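Local structure of alginate Lyase (Alteromonas sp., 1J1T) at residues A[80-85]-A[104-109]; A[19-24]-A[41-46]; A[71-76]-A[225-230]; A[90-95]-A[178-183]. The protein cleaves alginate, a polymer of mannuronate and guluronate, as a lyase, and carries a bound calcium ion. All coordinates share one frame; numbering follows the deposited sequence.

Contact 1 (A[80-85]-A[104-109]); sequences MSDGGK and VSDTDE. With CA (calcium ion), chain B; SO4 (sulfate ion), chain C.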
loop_
_atom_site.group_PDB
_atom_site.type_symbol
_atom_site.label_atom_id
_atom_site.label_comp_id
_atom_site.label_asym_id
_atom_site.label_seq_id
_atom_site.Cartn_x
_atom_site.Cartn_y
_atom_site.Cartn_z
ATOM N N MET A 80 -5.118 0.825 -13.455
ATOM C CA MET A 80 -4.106 -0.206 -13.608
ATOM C C MET A 80 -4.534 -1.288 -14.588
ATOM O O MET A 80 -5.721 -1.556 -14.750
ATOM C CB MET A 80 -3.807 -0.819 -12.235
ATOM C CG MET A 80 -2.825 -1.983 -12.241
ATOM S SD MET A 80 -1.967 -2.171 -10.647
ATOM C CE MET A 80 -3.278 -2.821 -9.597
ATOM N N SER A 81 -3.547 -1.901 -15.233
ATOM C CA SER A 81 -3.773 -2.965 -16.205
ATOM C C SER A 81 -4.363 -4.204 -15.535
ATOM O O SER A 81 -4.154 -4.433 -14.344
ATOM C CB SER A 81 -2.442 -3.349 -16.868
ATOM O OG SER A 81 -1.760 -2.203 -17.347
ATOM N N ASP A 82 -5.091 -5.004 -16.307
ATOM C CA ASP A 82 -5.678 -6.239 -15.791
ATOM C C ASP A 82 -4.556 -7.097 -15.210
ATOM O O ASP A 82 -3.459 -7.137 -15.761
ATOM C CB ASP A 82 -6.348 -7.034 -16.921
ATOM C CG ASP A 82 -7.524 -6.307 -17.545
ATOM O OD1 ASP A 82 -8.031 -6.798 -18.576
ATOM O OD2 ASP A 82 -7.947 -5.258 -17.015
ATOM N N GLY A 83 -4.829 -7.780 -14.104
ATOM C CA GLY A 83 -3.829 -8.648 -13.503
ATOM C C GLY A 83 -2.878 -7.973 -12.527
ATOM O O GLY A 83 -2.088 -8.638 -11.854
ATOM N N GLY A 84 -2.950 -6.650 -12.450
ATOM C CA GLY A 84 -2.077 -5.922 -11.550
ATOM C C GLY A 84 -2.416 -6.112 -10.087
ATOM O O GLY A 84 -3.569 -6.370 -9.727
ATOM N N LYS A 85 -1.399 -5.977 -9.242
ATOM C CA LYS A 85 -1.553 -6.123 -7.802
ATOM C C LYS A 85 -0.589 -5.179 -7.093
ATOM O O LYS A 85 0.617 -5.201 -7.346
ATOM C CB LYS A 85 -1.258 -7.561 -7.383
ATOM C CG LYS A 85 -1.245 -7.791 -5.883
ATOM C CD LYS A 85 -1.014 -9.256 -5.572
ATOM C CE LYS A 85 -0.999 -9.531 -4.075
ATOM N NZ LYS A 85 -0.765 -10.987 -3.814
ATOM N N VAL A 104 -4.941 -3.810 -3.678
ATOM C CA VAL A 104 -5.842 -3.544 -4.787
ATOM C C VAL A 104 -5.244 -4.537 -5.782
ATOM O O VAL A 104 -4.191 -4.276 -6.368
ATOM C CB VAL A 104 -5.712 -2.114 -5.350
ATOM C CG1 VAL A 104 -6.650 -1.952 -6.539
ATOM C CG2 VAL A 104 -6.062 -1.086 -4.276
ATOM N N SER A 105 -5.881 -5.695 -5.939
ATOM C CA SER A 105 -5.330 -6.698 -6.838
ATOM C C SER A 105 -6.340 -7.447 -7.687
ATOM O O SER A 105 -7.488 -7.678 -7.293
ATOM C CB SER A 105 -4.483 -7.704 -6.053
ATOM O OG SER A 105 -5.277 -8.726 -5.493
ATOM N N ASP A 106 -5.868 -7.839 -8.861
ATOM C CA ASP A 106 -6.664 -8.541 -9.845
ATOM C C ASP A 106 -6.085 -9.942 -10.036
ATOM O O ASP A 106 -5.692 -10.308 -11.140
ATOM C CB ASP A 106 -6.626 -7.731 -11.149
ATOM C CG ASP A 106 -7.497 -8.324 -12.240
ATOM O OD1 ASP A 106 -8.330 -9.179 -11.922
ATOM O OD2 ASP A 106 -7.358 -7.927 -13.417
ATOM N N THR A 107 -6.024 -10.714 -8.950
ATOM C CA THR A 107 -5.487 -12.072 -9.004
ATOM C C THR A 107 -6.550 -13.136 -8.740
ATOM O O THR A 107 -7.731 -12.831 -8.545
ATOM C CB THR A 107 -4.359 -12.299 -7.970
ATOM O OG1 THR A 107 -4.930 -12.429 -6.662
ATOM C CG2 THR A 107 -3.373 -11.134 -7.981
ATOM N N ASP A 108 -6.100 -14.386 -8.718
ATOM C CA ASP A 108 -6.969 -15.529 -8.486
ATOM C C ASP A 108 -6.978 -15.973 -7.023
ATOM O O ASP A 108 -7.562 -17.003 -6.696
ATOM C CB ASP A 108 -6.530 -16.698 -9.374
ATOM C CG ASP A 108 -7.702 -17.406 -10.031
ATOM O OD1 ASP A 108 -8.450 -16.745 -10.783
ATOM O OD2 ASP A 108 -7.874 -18.622 -9.795
ATOM N N GLU A 109 -6.332 -15.215 -6.140
ATOM C CA GLU A 109 -6.328 -15.586 -4.726
ATOM C C GLU A 109 -7.775 -15.616 -4.240
ATOM O O GLU A 109 -8.512 -14.649 -4.408
ATOM C CB GLU A 109 -5.521 -14.589 -3.884
ATOM C CG GLU A 109 -5.526 -14.944 -2.395
ATOM C CD GLU A 109 -4.670 -14.024 -1.540
ATOM O OE1 GLU A 109 -4.838 -14.061 -0.302
ATOM O OE2 GLU A 109 -3.828 -13.279 -2.094
HETATM CA CA CA B . -10.304 -9.878 -10.550
HETATM S S SO4 C . 1.011 -11.663 -0.450
HETATM O O1 SO4 C . -0.233 -11.309 -1.158
HETATM O O2 SO4 C . 1.992 -12.210 -1.409
HETATM O O3 SO4 C . 1.572 -10.456 0.190
HETATM O O4 SO4 C . 0.716 -12.678 0.582
HETATM O O HOH W 1 -3.691 -11.630 -4.437
HETATM O O HOH W 2 -9.139 -10.701 -8.348
#

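Contact 2 (A[19-24]-A[41-46]); sequences DLEGDN and AQHITP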
loop_
_atom_site.group_PDB
_atom_site.type_symbol
_atom_site.label_atom_id
_atom_site.label_comp_id
_atom_site.label_asym_id
_atom_site.label_seq_id
_atom_site.Cartn_x
_atom_site.Cartn_y
_atom_site.Cartn_z
ATOM N N ASP A 19 9.473 10.026 4.524
ATOM C CA ASP A 19 10.629 10.001 3.625
ATOM C C ASP A 19 10.077 9.490 2.300
ATOM O O ASP A 19 9.200 8.628 2.291
ATOM C CB ASP A 19 11.691 9.013 4.110
ATOM C CG ASP A 19 12.558 9.576 5.213
ATOM O OD1 ASP A 19 13.257 8.783 5.879
ATOM O OD2 ASP A 19 12.550 10.806 5.406
ATOM N N LEU A 20 10.588 10.003 1.188
ATOM C CA LEU A 20 10.111 9.569 -0.119
ATOM C C LEU A 20 10.921 8.410 -0.694
ATOM O O LEU A 20 12.148 8.382 -0.586
ATOM C CB LEU A 20 10.139 10.735 -1.110
ATOM C CG LEU A 20 9.807 10.372 -2.565
ATOM C CD1 LEU A 20 8.399 9.797 -2.651
ATOM C CD2 LEU A 20 9.932 11.607 -3.444
ATOM N N GLU A 21 10.216 7.454 -1.292
ATOM C CA GLU A 21 10.838 6.296 -1.937
ATOM C C GLU A 21 10.434 6.402 -3.400
ATOM O O GLU A 21 9.293 6.120 -3.752
ATOM C CB GLU A 21 10.306 4.985 -1.351
ATOM C CG GLU A 21 10.561 4.800 0.136
ATOM C CD GLU A 21 9.856 3.574 0.681
ATOM O OE1 GLU A 21 10.452 2.475 0.680
ATOM O OE2 GLU A 21 8.690 3.711 1.098
ATOM N N GLY A 22 11.375 6.805 -4.248
ATOM C CA GLY A 22 11.078 6.995 -5.657
ATOM C C GLY A 22 11.006 8.495 -5.888
ATOM O O GLY A 22 9.931 9.096 -5.875
ATOM N N ASP A 23 12.168 9.106 -6.093
ATOM C CA ASP A 23 12.266 10.547 -6.287
ATOM C C ASP A 23 11.690 11.090 -7.589
ATOM O O ASP A 23 11.197 12.217 -7.624
ATOM C CB ASP A 23 13.730 10.981 -6.173
ATOM C CG ASP A 23 14.331 10.652 -4.819
ATOM O OD1 ASP A 23 13.850 11.200 -3.807
ATOM O OD2 ASP A 23 15.277 9.840 -4.766
ATOM N N ASN A 24 11.742 10.302 -8.658
ATOM C CA ASN A 24 11.244 10.783 -9.942
ATOM C C ASN A 24 10.234 9.884 -10.653
ATOM O O ASN A 24 10.508 8.718 -10.934
ATOM C CB ASN A 24 12.429 11.054 -10.869
ATOM C CG ASN A 24 13.378 12.092 -10.305
ATOM O OD1 ASN A 24 13.014 13.259 -10.133
ATOM N ND2 ASN A 24 14.602 11.672 -10.005
ATOM N N ALA A 41 8.809 5.580 -11.326
ATOM C CA ALA A 41 9.726 5.775 -10.206
ATOM C C ALA A 41 10.672 4.578 -10.137
ATOM O O ALA A 41 11.872 4.727 -9.895
ATOM C CB ALA A 41 8.946 5.910 -8.898
ATOM N N GLN A 42 10.112 3.389 -10.340
ATOM C CA GLN A 42 10.885 2.152 -10.345
ATOM C C GLN A 42 11.824 1.995 -9.156
ATOM O O GLN A 42 12.940 1.505 -9.307
ATOM C CB GLN A 42 11.695 2.072 -11.644
ATOM C CG GLN A 42 10.855 2.269 -12.894
ATOM C CD GLN A 42 11.675 2.290 -14.176
ATOM O OE1 GLN A 42 11.129 2.465 -15.269
ATOM N NE2 GLN A 42 12.987 2.109 -14.049
ATOM N N HIS A 43 11.372 2.389 -7.971
ATOM C CA HIS A 43 12.208 2.290 -6.780
ATOM C C HIS A 43 12.265 0.865 -6.241
ATOM O O HIS A 43 11.238 0.203 -6.113
ATOM C CB HIS A 43 11.677 3.217 -5.689
ATOM C CG HIS A 43 12.590 3.342 -4.510
ATOM N ND1 HIS A 43 13.710 4.146 -4.519
ATOM C CD2 HIS A 43 12.554 2.758 -3.289
ATOM C CE1 HIS A 43 14.323 4.053 -3.352
ATOM N NE2 HIS A 43 13.641 3.218 -2.588
ATOM N N ILE A 44 13.464 0.396 -5.914
ATOM C CA ILE A 44 13.617 -0.954 -5.390
ATOM C C ILE A 44 14.315 -0.972 -4.032
ATOM O O ILE A 44 14.962 -0.002 -3.647
ATOM C CB ILE A 44 14.413 -1.854 -6.385
ATOM C CG1 ILE A 44 15.761 -1.219 -6.721
ATOM C CG2 ILE A 44 13.626 -2.046 -7.672
ATOM C CD1 ILE A 44 16.809 -1.395 -5.650
ATOM N N THR A 45 14.151 -2.079 -3.312
ATOM C CA THR A 45 14.784 -2.291 -2.013
ATOM C C THR A 45 15.384 -3.692 -2.123
ATOM O O THR A 45 14.966 -4.477 -2.974
ATOM C CB THR A 45 13.762 -2.265 -0.852
ATOM O OG1 THR A 45 12.817 -3.330 -1.018
ATOM C CG2 THR A 45 13.026 -0.937 -0.819
ATOM N N PRO A 46 16.367 -4.027 -1.274
ATOM C CA PRO A 46 16.989 -5.355 -1.338
ATOM C C PRO A 46 16.064 -6.567 -1.208
ATOM O O PRO A 46 16.310 -7.601 -1.834
ATOM C CB PRO A 46 18.051 -5.300 -0.237
ATOM C CG PRO A 46 17.521 -4.267 0.712
ATOM C CD PRO A 46 16.969 -3.213 -0.203
HETATM O O HOH W 3 12.825 7.528 -9.021
#

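Contact 3 (A[71-76]-A[225-230]); sequences VFEATV and NVTYTR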
loop_
_atom_site.group_PDB
_atom_site.type_symbol
_atom_site.label_atom_id
_atom_site.label_comp_id
_atom_site.label_asym_id
_atom_site.label_seq_id
_atom_site.Cartn_x
_atom_site.Cartn_y
_atom_site.Cartn_z
ATOM N N VAL A 71 -3.836 8.217 12.145
ATOM C CA VAL A 71 -4.980 8.099 11.267
ATOM C C VAL A 71 -4.596 8.612 9.894
ATOM O O VAL A 71 -4.133 9.754 9.748
ATOM C CB VAL A 71 -6.177 8.928 11.776
ATOM C CG1 VAL A 71 -7.343 8.806 10.800
ATOM C CG2 VAL A 71 -6.589 8.457 13.165
ATOM N N PHE A 72 -4.765 7.756 8.895
ATOM C CA PHE A 72 -4.473 8.130 7.520
ATOM C C PHE A 72 -5.769 7.989 6.752
ATOM O O PHE A 72 -6.468 6.982 6.885
ATOM C CB PHE A 72 -3.429 7.204 6.891
ATOM C CG PHE A 72 -3.189 7.480 5.432
ATOM C CD1 PHE A 72 -2.340 8.507 5.035
ATOM C CD2 PHE A 72 -3.862 6.749 4.451
ATOM C CE1 PHE A 72 -2.163 8.809 3.685
ATOM C CE2 PHE A 72 -3.695 7.043 3.097
ATOM C CZ PHE A 72 -2.847 8.072 2.710
ATOM N N GLU A 73 -6.097 8.997 5.957
ATOM C CA GLU A 73 -7.311 8.954 5.159
ATOM C C GLU A 73 -7.055 9.591 3.809
ATOM O O GLU A 73 -6.267 10.534 3.694
ATOM C CB GLU A 73 -8.457 9.683 5.868
ATOM C CG GLU A 73 -9.720 9.801 5.021
ATOM C CD GLU A 73 -10.946 10.176 5.832
ATOM O OE1 GLU A 73 -10.891 11.174 6.580
ATOM O OE2 GLU A 73 -11.972 9.472 5.717
ATOM N N ALA A 74 -7.715 9.069 2.782
ATOM C CA ALA A 74 -7.553 9.607 1.445
ATOM C C ALA A 74 -8.614 9.110 0.480
ATOM O O ALA A 74 -9.249 8.076 0.702
ATOM C CB ALA A 74 -6.169 9.250 0.902
ATOM N N THR A 75 -8.806 9.884 -0.578
ATOM C CA THR A 75 -9.717 9.545 -1.655
ATOM C C THR A 75 -8.727 8.919 -2.633
ATOM O O THR A 75 -7.777 9.575 -3.078
ATOM C CB THR A 75 -10.346 10.804 -2.257
ATOM O OG1 THR A 75 -11.200 11.411 -1.280
ATOM C CG2 THR A 75 -11.158 10.463 -3.486
ATOM N N VAL A 76 -8.938 7.649 -2.950
ATOM C CA VAL A 76 -8.015 6.918 -3.806
ATOM C C VAL A 76 -8.582 6.488 -5.149
ATOM O O VAL A 76 -9.602 5.799 -5.221
ATOM C CB VAL A 76 -7.506 5.655 -3.061
ATOM C CG1 VAL A 76 -6.432 4.943 -3.876
ATOM C CG2 VAL A 76 -6.981 6.042 -1.683
ATOM N N ASN A 225 -7.566 14.703 -1.047
ATOM C CA ASN A 225 -8.235 14.870 0.245
ATOM C C ASN A 225 -7.546 13.976 1.265
ATOM O O ASN A 225 -8.191 13.195 1.962
ATOM C CB ASN A 225 -9.709 14.478 0.131
ATOM C CG ASN A 225 -10.497 15.426 -0.752
ATOM O OD1 ASN A 225 -11.608 15.115 -1.171
ATOM N ND2 ASN A 225 -9.927 16.591 -1.028
ATOM N N VAL A 226 -6.227 14.100 1.334
ATOM C CA VAL A 226 -5.410 13.301 2.235
ATOM C C VAL A 226 -5.237 13.951 3.607
ATOM O O VAL A 226 -5.094 15.167 3.716
ATOM C CB VAL A 226 -4.003 13.079 1.624
ATOM C CG1 VAL A 226 -3.159 12.203 2.539
ATOM C CG2 VAL A 226 -4.125 12.470 0.229
ATOM N N THR A 227 -5.246 13.128 4.650
ATOM C CA THR A 227 -5.046 13.612 6.012
ATOM C C THR A 227 -4.248 12.572 6.776
ATOM O O THR A 227 -4.431 11.373 6.581
ATOM C CB THR A 227 -6.378 13.843 6.761
ATOM O OG1 THR A 227 -7.173 12.652 6.709
ATOM C CG2 THR A 227 -7.141 14.999 6.150
ATOM N N TYR A 228 -3.348 13.036 7.635
ATOM C CA TYR A 228 -2.542 12.133 8.439
ATOM C C TYR A 228 -2.329 12.726 9.820
ATOM O O TYR A 228 -1.850 13.851 9.959
ATOM C CB TYR A 228 -1.180 11.872 7.789
ATOM C CG TYR A 228 -0.335 10.914 8.590
ATOM C CD1 TYR A 228 -0.683 9.569 8.692
ATOM C CD2 TYR A 228 0.775 11.363 9.307
ATOM C CE1 TYR A 228 0.051 8.690 9.497
ATOM C CE2 TYR A 228 1.513 10.494 10.116
ATOM C CZ TYR A 228 1.145 9.162 10.207
ATOM O OH TYR A 228 1.855 8.307 11.025
ATOM N N THR A 229 -2.699 11.962 10.838
ATOM C CA THR A 229 -2.550 12.384 12.222
ATOM C C THR A 229 -1.638 11.389 12.916
ATOM O O THR A 229 -1.744 10.181 12.693
ATOM C CB THR A 229 -3.910 12.404 12.939
ATOM O OG1 THR A 229 -4.753 13.391 12.329
ATOM C CG2 THR A 229 -3.736 12.728 14.418
ATOM N N ARG A 230 -0.738 11.897 13.751
ATOM C CA ARG A 230 0.195 11.048 14.472
ATOM C C ARG A 230 0.445 11.606 15.869
ATOM O O ARG A 230 0.937 12.722 16.022
ATOM C CB ARG A 230 1.520 10.962 13.709
ATOM C CG ARG A 230 2.550 10.054 14.348
ATOM C CD ARG A 230 3.915 10.203 13.678
ATOM N NE ARG A 230 4.894 9.256 14.207
ATOM C CZ ARG A 230 4.882 7.948 13.966
ATOM N NH1 ARG A 230 3.941 7.413 13.192
ATOM N NH2 ARG A 230 5.809 7.170 14.505
HETATM O O HOH W 4 -6.188 11.899 9.306
HETATM O O HOH W 5 -10.668 11.763 1.690
#

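Contact 4 (A[90-95]-A[178-183]); sequences QHHASD and QSYFKF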
loop_
_atom_site.group_PDB
_atom_site.type_symbol
_atom_site.label_atom_id
_atom_site.label_comp_id
_atom_site.label_asym_id
_atom_site.label_seq_id
_atom_site.Cartn_x
_atom_site.Cartn_y
_atom_site.Cartn_z
ATOM N N GLN A 90 0.445 0.386 4.362
ATOM C CA GLN A 90 0.869 -0.695 5.231
ATOM C C GLN A 90 1.641 -0.222 6.446
ATOM O O GLN A 90 2.237 0.855 6.441
ATOM C CB GLN A 90 1.745 -1.683 4.446
ATOM C CG GLN A 90 3.016 -1.066 3.884
ATOM C CD GLN A 90 3.864 -2.055 3.104
ATOM O OE1 GLN A 90 4.277 -3.091 3.629
ATOM N NE2 GLN A 90 4.135 -1.735 1.842
ATOM N N HIS A 91 1.603 -1.040 7.491
ATOM C CA HIS A 91 2.358 -0.779 8.703
ATOM C C HIS A 91 3.462 -1.820 8.633
ATOM O O HIS A 91 3.188 -3.018 8.570
ATOM C CB HIS A 91 1.514 -0.997 9.961
ATOM C CG HIS A 91 0.668 0.181 10.326
ATOM N ND1 HIS A 91 -0.670 0.267 10.006
ATOM C CD2 HIS A 91 0.978 1.337 10.962
ATOM C CE1 HIS A 91 -1.147 1.426 10.428
ATOM N NE2 HIS A 91 -0.167 2.093 11.011
ATOM N N HIS A 92 4.706 -1.367 8.620
ATOM C CA HIS A 92 5.825 -2.288 8.527
ATOM C C HIS A 92 6.514 -2.463 9.870
ATOM O O HIS A 92 6.537 -1.547 10.694
ATOM C CB HIS A 92 6.827 -1.778 7.489
ATOM C CG HIS A 92 7.786 -2.823 7.013
ATOM N ND1 HIS A 92 7.406 -3.860 6.189
ATOM C CD2 HIS A 92 9.104 -3.005 7.263
ATOM C CE1 HIS A 92 8.448 -4.636 5.952
ATOM N NE2 HIS A 92 9.491 -4.140 6.593
ATOM N N ALA A 93 7.069 -3.652 10.086
ATOM C CA ALA A 93 7.774 -3.964 11.320
ATOM C C ALA A 93 9.260 -3.659 11.141
ATOM O O ALA A 93 9.701 -3.312 10.046
ATOM C CB ALA A 93 7.574 -5.430 11.680
ATOM N N SER A 94 10.024 -3.795 12.220
ATOM C CA SER A 94 11.459 -3.527 12.194
ATOM C C SER A 94 12.188 -4.310 11.113
ATOM O O SER A 94 12.855 -3.734 10.253
ATOM C CB SER A 94 12.085 -3.861 13.549
ATOM O OG SER A 94 11.562 -3.036 14.570
ATOM N N ASP A 95 12.064 -5.628 11.169
ATOM C CA ASP A 95 12.722 -6.502 10.208
ATOM C C ASP A 95 12.008 -6.547 8.862
ATOM O O ASP A 95 11.731 -5.510 8.257
ATOM C CB ASP A 95 12.831 -7.913 10.793
ATOM C CG ASP A 95 11.509 -8.418 11.348
ATOM O OD1 ASP A 95 11.482 -9.544 11.890
ATOM O OD2 ASP A 95 10.496 -7.690 11.243
ATOM N N GLN A 178 9.648 -0.843 16.498
ATOM C CA GLN A 178 10.040 0.181 15.532
ATOM C C GLN A 178 9.152 0.149 14.297
ATOM O O GLN A 178 9.641 0.164 13.166
ATOM C CB GLN A 178 11.501 -0.031 15.122
ATOM C CG GLN A 178 12.480 0.034 16.279
ATOM C CD GLN A 178 12.561 1.418 16.885
ATOM O OE1 GLN A 178 12.946 2.377 16.215
ATOM N NE2 GLN A 178 12.198 1.532 18.156
ATOM N N SER A 179 7.844 0.115 14.523
ATOM C CA SER A 179 6.878 0.060 13.435
ATOM C C SER A 179 6.782 1.382 12.689
ATOM O O SER A 179 7.137 2.434 13.220
ATOM C CB SER A 179 5.497 -0.305 13.985
ATOM O OG SER A 179 4.986 0.752 14.779
ATOM N N TYR A 180 6.292 1.324 11.456
ATOM C CA TYR A 180 6.138 2.527 10.656
ATOM C C TYR A 180 5.134 2.369 9.530
ATOM O O TYR A 180 5.059 1.325 8.876
ATOM C CB TYR A 180 7.494 2.991 10.102
ATOM C CG TYR A 180 8.223 2.017 9.203
ATOM C CD1 TYR A 180 8.251 2.201 7.820
ATOM C CD2 TYR A 180 8.943 0.949 9.738
ATOM C CE1 TYR A 180 8.986 1.351 6.995
ATOM C CE2 TYR A 180 9.678 0.093 8.920
ATOM C CZ TYR A 180 9.698 0.303 7.553
ATOM O OH TYR A 180 10.442 -0.523 6.747
ATOM N N PHE A 181 4.357 3.422 9.319
ATOM C CA PHE A 181 3.340 3.441 8.286
ATOM C C PHE A 181 3.920 3.864 6.936
ATOM O O PHE A 181 4.838 4.685 6.868
ATOM C CB PHE A 181 2.219 4.405 8.691
ATOM C CG PHE A 181 1.067 4.436 7.728
ATOM C CD1 PHE A 181 0.213 3.339 7.605
ATOM C CD2 PHE A 181 0.829 5.562 6.945
ATOM C CE1 PHE A 181 -0.865 3.368 6.712
ATOM C CE2 PHE A 181 -0.239 5.602 6.052
ATOM C CZ PHE A 181 -1.089 4.500 5.935
ATOM N N LYS A 182 3.375 3.290 5.869
ATOM C CA LYS A 182 3.798 3.602 4.508
ATOM C C LYS A 182 2.564 3.588 3.621
ATOM O O LYS A 182 1.621 2.840 3.873
ATOM C CB LYS A 182 4.782 2.552 3.981
ATOM C CG LYS A 182 5.915 2.210 4.929
ATOM C CD LYS A 182 6.953 1.331 4.243
ATOM C CE LYS A 182 6.348 0.048 3.698
ATOM N NZ LYS A 182 7.373 -0.775 2.983
ATOM N N PHE A 183 2.567 4.413 2.583
ATOM C CA PHE A 183 1.438 4.442 1.669
ATOM C C PHE A 183 1.900 4.920 0.300
ATOM O O PHE A 183 2.896 5.640 0.182
ATOM C CB PHE A 183 0.323 5.349 2.201
ATOM C CG PHE A 183 0.670 6.811 2.197
ATOM C CD1 PHE A 183 1.447 7.363 3.211
ATOM C CD2 PHE A 183 0.230 7.635 1.165
ATOM C CE1 PHE A 183 1.780 8.721 3.198
ATOM C CE2 PHE A 183 0.561 8.993 1.141
ATOM C CZ PHE A 183 1.337 9.535 2.163
#

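Contact 1 (A[80-85]-A[104-109])
The calcium site of the lyase is tied to the loop 80-85 by Asp106, whose carboxylate serves the metal with one oxygen and the backbone of Gly83 with the other. Asp106 OD1 binds the calcium ion at 2.5 Å, and Asp114, Asn119, the carbonyls of Val116 and Ile121 and a water complete the shell. Asp106 OD2 accepts from Gly83 N at 2.6 Å; this donor stands 41° out of the carboxylate plane. A second backbone donor, Gly120 N, also reaches OD2, so the carboxylate is fixed in rotation. The side chain swings to the loop because CG lies opposite the backbone N (chi1 -177°), while Asp106 N bonds back to Gly84 O at 2.9 Å. Gly83, with positive phi, and Gly84 close a type II beta turn that leads into strand 85-92. There Lys85 faces Ser105 as an antiparallel non-hydrogen-bonded pair, and its fully extended chain presses CG to 3.2 Å from Ser105 CB before crossing Thr107 CG2. Lys85 NZ donates at 2.7 Å to O1 of a sulfate, probably from the crystallisation liquor, and at 3.1 Å to a water that in turn donates to Glu109 OE2; Glu109 OE1 forms salt bridges with Arg127 and Lys137. A leucine in place of Lys85 would probably leave the sulfate without its ammonium donor and the water bridge to Glu109 broken at one end.

Contact 2 (A[19-24]-A[41-46])
Packing of the His43 imidazole against Glu21 and the backbone of Gly22 joins the end of edge strand 18-21 to the loop that follows helix 38-41. The ring lies with one face over the chain: Gly22 N is 3.5 Å from His43 ND1, and Glu21 CB makes a CH-pi contact 4.1 Å from the centroid of the His43 ring, 29° off its normal. With CG swung away from the backbone N, beside the carbonyl carbon (chi1 -171°), the ring of His43 reaches across to the strand end. Gly22 has backbone angles poorly suited to other residues (phi 105°), and a beta carbon on it would clash with the methyl of Ala41, which packs 4.0 Å from Gly22 CA through its CB. Farther along, Ala41 CA directs its hydrogen at Asn24 O, the two heavy atoms 3.1 Å apart, and a water bridges the backbones by accepting from Asn24 N and donating to Ala41 O. Gln42, with positive phi, is where the chain leaves the helix, just before it turns to His43. Strand 50-57 runs beside both segments: Glu21 pairs by backbone hydrogen bonds with Glu54 and His43 with Arg52, while the side chain of Ala41 rests on His53.

Contact 3 (A[71-76]-A[225-230])
Strands 71-76 and 226-230 run antiparallel, their axes 4.7 Å apart and their directions at 179°. Two hydrogen-bonded pairs, Val71 with Thr229 and Glu73 with Thr227, flank the non-hydrogen-bonded pair of Phe72 and Tyr228. Each hydrogen-bonded pair is joined in both directions; Thr229 N reaches Val71 O at 2.8 Å and Thr227 N reaches Glu73 O at 2.9 Å. Between these rungs the alpha hydrogens of Tyr228 and Phe72 point at Val71 O and Thr227 O, and beyond them that of Val226 points at Glu73 O. On one face of the sheet, Phe72 and Tyr228 cross at about a right angle, Phe72 CB approaching the edge of the tyrosine ring 4.0 Å from Tyr228 CD1. The Phe72 ring, trans to its own amide nitrogen (chi1 175°), extends along the strand until CE1 is 3.7 Å from Val226 CG1, and the other methyl of that valine, CG2, packs on Ala74 CB. The hydroxyl of Tyr228 is anchored by Glu70 and also accepts from Arg230 NH1, the oxygen lying near the plane of the guanidinium group. Glu73 and Thr227 occupy the other face, side by side and pointing the same way, with Thr227 OG1 3.3 Å from Glu73 CB. A water donates to Val71 O and hydrogen-bonds to Thr227 OG1; another spans Thr75 OG1 and Asn225 O, near the corner where strand 219-232 changes direction. Within its sheet, strand 68-80 is flanked on its other edge by strand 148-156, while the Phe72 side meets Phe181 and Phe183 of strand 180-188 in the opposing sheet.

Contact 4 (A[90-95]-A[178-183])
His92 and Tyr180 lie side by side and point the same way, with His92 CB over one face of the tyrosine ring, 3.7 Å from its centroid and 19° off the normal. The first torsion of Tyr180 sets CG between the backbone N and the carbonyl carbon (chi1 60°), which brings the ring beneath that methylene; the two ring planes meet obliquely. On its own segment His92 NE2 makes a weak bond to Asp95 O, while Arg62 makes a cation-pi contact with Tyr180. With Tyr180 cut back to an alanine, a gap would probably open beneath His92 CB and Arg62 would lose its aromatic partner. Next along the same face, Lys182 bends at chi3 (-57°) and lays CE against the side-chain amide of Gln90, 3.3 Å from Gln90 CD. On the opposite face of the sheet, with His91 and Phe181, Phe181 CD1 sits over one face of the His91 ring, 3.6 Å from His91 NE2. Both ring nitrogens of His91 are bonded, NE2 to Glu70 and ND1 to Ser100, which fixes its rotation. Backbone bonds join the strands in two hydrogen-bonded antiparallel pairs, with His92 N reaching Tyr180 O at 2.7 Å. The sequences QHH and YFKF resemble the QIH and YFKAG-type motifs of this jelly-roll lyase family, consistent with the face of Gln90, His92, Tyr180 and Lys182 lining the substrate groove.

The four contacts spread over the two stacked antiparallel sheets of a beta sandwich. Contacts 1, 2 and 4 all reach the sheet containing strands 85-92 and 180-188, whereas contact 3 pairs two strands of the other sheet. Contacts 3 and 4, with centres 16 Å apart, touch through aromatic side chains in the core between the sheets. Contact 1 lies on the other side of the chain's centre from both, about 23 Å from contact 4 between centres. Along the chain, contact 2 closes first; contact 3 then spans most of the remainder and encloses contacts 1 and 4, whose segments alternate. Early and late strands are thus interleaved, and the calcium site lies far from the 90-95 and 178-183 pairing.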